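Local coordinates for protein putative oxidoreductase molybdopterin-binding subunit (PDB 4ZOH) that probably serves as the molybdenum-cofactor subunit of an iron-sulfur oxidoreductase of the aldehyde oxidase and xanthine dehydrogenase family, holding a pterin cytosine dinucleotide, at residues Glu11-Arg14 with Leu15-Lys19. Residues are numbered along the deposited sequence; the frame is centred on the assembly and turned at random.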
loop_
_atom_site.group_PDB
_atom_site.type_symbol
_atom_site.label_atom_id
_atom_site.label_comp_id
_atom_site.label_asym_id
_atom_site.label_seq_id
_atom_site.Cartn_x
_atom_site.Cartn_y
_atom_site.Cartn_z
ATOM N N GLU A 11 -20.432 -3.629 -8.099
ATOM C CA GLU A 11 -19.180 -2.840 -8.193
ATOM C C GLU A 11 -19.402 -1.390 -7.749
ATOM O O GLU A 11 -18.401 -0.732 -7.445
ATOM C CB GLU A 11 -18.587 -2.831 -9.644
ATOM C CG GLU A 11 -18.231 -4.214 -10.244
ATOM C CD GLU A 11 -19.370 -4.951 -10.945
ATOM O OE1 GLU A 11 -20.577 -4.728 -10.605
ATOM O OE2 GLU A 11 -19.055 -5.843 -11.806
ATOM N N ASP A 12 -20.667 -0.890 -7.719
ATOM C CA ASP A 12 -20.864 0.579 -7.657
ATOM C C ASP A 12 -20.464 1.243 -6.356
ATOM O O ASP A 12 -19.908 2.377 -6.376
ATOM C CB ASP A 12 -22.294 0.979 -8.038
ATOM C CG ASP A 12 -22.576 0.762 -9.490
ATOM O OD1 ASP A 12 -21.598 0.508 -10.235
ATOM O OD2 ASP A 12 -23.757 0.866 -9.904
ATOM N N LEU A 13 -20.656 0.526 -5.242
ATOM C CA LEU A 13 -20.562 1.186 -3.927
ATOM C C LEU A 13 -19.206 1.843 -3.676
ATOM O O LEU A 13 -19.144 3.020 -3.283
ATOM C CB LEU A 13 -20.961 0.259 -2.749
ATOM C CG LEU A 13 -20.891 0.928 -1.345
ATOM C CD1 LEU A 13 -21.872 2.094 -1.257
ATOM C CD2 LEU A 13 -21.158 -0.035 -0.175
ATOM N N ARG A 14 -18.120 1.098 -3.946
ATOM C CA ARG A 14 -16.765 1.663 -3.734
ATOM C C ARG A 14 -16.528 2.877 -4.601
ATOM O O ARG A 14 -15.836 3.811 -4.199
ATOM C CB ARG A 14 -15.683 0.627 -4.108
ATOM C CG ARG A 14 -15.726 -0.625 -3.290
ATOM C CD ARG A 14 -14.909 -1.766 -3.968
ATOM N NE ARG A 14 -13.497 -1.401 -4.036
ATOM C CZ ARG A 14 -12.823 -1.142 -5.161
ATOM N NH1 ARG A 14 -13.400 -1.253 -6.396
ATOM N NH2 ARG A 14 -11.535 -0.788 -5.029
ATOM N N LEU A 15 -17.060 2.819 -5.824
ATOM C CA LEU A 15 -16.723 3.782 -6.845
ATOM C C LEU A 15 -17.535 5.072 -6.741
ATOM O O LEU A 15 -17.008 6.117 -7.036
ATOM C CB LEU A 15 -16.925 3.151 -8.231
ATOM C CG LEU A 15 -16.068 1.853 -8.515
ATOM C CD1 LEU A 15 -16.274 1.294 -9.949
ATOM C CD2 LEU A 15 -14.574 2.064 -8.228
ATOM N N ILE A 16 -18.798 4.990 -6.306
ATOM C CA ILE A 16 -19.626 6.206 -6.157
ATOM C C ILE A 16 -19.283 6.977 -4.937
ATOM O O ILE A 16 -19.629 8.146 -4.845
ATOM C CB ILE A 16 -21.128 5.878 -6.156
ATOM C CG1 ILE A 16 -21.511 4.959 -4.921
ATOM C CG2 ILE A 16 -21.419 5.289 -7.518
ATOM C CD1 ILE A 16 -22.908 4.355 -5.004
ATOM N N THR A 17 -18.571 6.323 -4.028
ATOM C CA THR A 17 -18.077 6.926 -2.746
ATOM C C THR A 17 -16.573 7.251 -2.817
ATOM O O THR A 17 -15.976 7.804 -1.843
ATOM C CB THR A 17 -18.362 6.000 -1.528
ATOM O OG1 THR A 17 -17.722 4.690 -1.712
ATOM C CG2 THR A 17 -19.916 5.774 -1.321
ATOM N N GLY A 18 -15.966 7.004 -3.983
ATOM C CA GLY A 18 -14.573 7.462 -4.198
ATOM C C GLY A 18 -13.575 6.666 -3.410
ATOM O O GLY A 18 -12.530 7.154 -3.057
ATOM N N LYS A 19 -13.929 5.436 -3.138
ATOM C CA LYS A 19 -13.074 4.468 -2.411
ATOM C C LYS A 19 -12.533 3.401 -3.363
ATOM O O LYS A 19 -12.074 2.377 -2.916
ATOM C CB LYS A 19 -13.834 3.780 -1.259
ATOM C CG LYS A 19 -14.487 4.728 -0.242
ATOM C CD LYS A 19 -13.473 5.698 0.413
ATOM C CE LYS A 19 -14.191 6.735 1.266
ATOM N NZ LYS A 19 -13.330 7.289 2.359
#
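Arg14 and Leu15 lie next to each other on the short helix 12-16, and their side chains leave it at a slant to one another. Leu15 CD2 comes within 4.0 Å of Arg14 NH1, obliquely to the guanidinium plane. Leu15 also turns back over the preceding turn, with its CG 3.6 Å from Glu11 O. The Arg14 chain bends at chi3, and its NH2 forms a salt bridge with Asp210.

The backbone of Arg14 closes the helix. Arg14 O accepts a bond from Lys19 N at 2.7 Å, with a C=O...N angle of 167°. Gly18 has positive phi, and its N makes a weak bond to Leu15 O. This is a Schellman motif. Two residues earlier, Asp12 O takes a bond from Ile16 N at 2.8 Å.

Thr17 adds a side-chain bond to the last turn. Its OG1 sits between its backbone N and its carbonyl carbon (chi1 59°), which turns it back to Leu13 O. Thr17 OG1 donates to Leu13 O at 2.7 Å, tilted from the carbonyl plane. Thr17 N reaches the same oxygen only weakly. Thr17 CG2 faces Leu13 CD1 at 4.2 Å. A valine here would probably cost Leu13 O its hydroxyl bond and leave the last turn less firmly held.

The helix lies near both cofactors. The Glu11 side chain is about 7 Å from the bound pterin cytosine dinucleotide, and that of Leu15 about 8 Å from an iron-sulfur cluster. Leu15 packs on loop residues Arg9 and Tyr22, and with Ile16 and Thr17 also meets apolar side chains of another protein. Lys19 reaches the second subunit, where NZ bonds to Arg236 O and the side chain packs on Tyr173, in strand 170-174 of that subunit's mixed sheet.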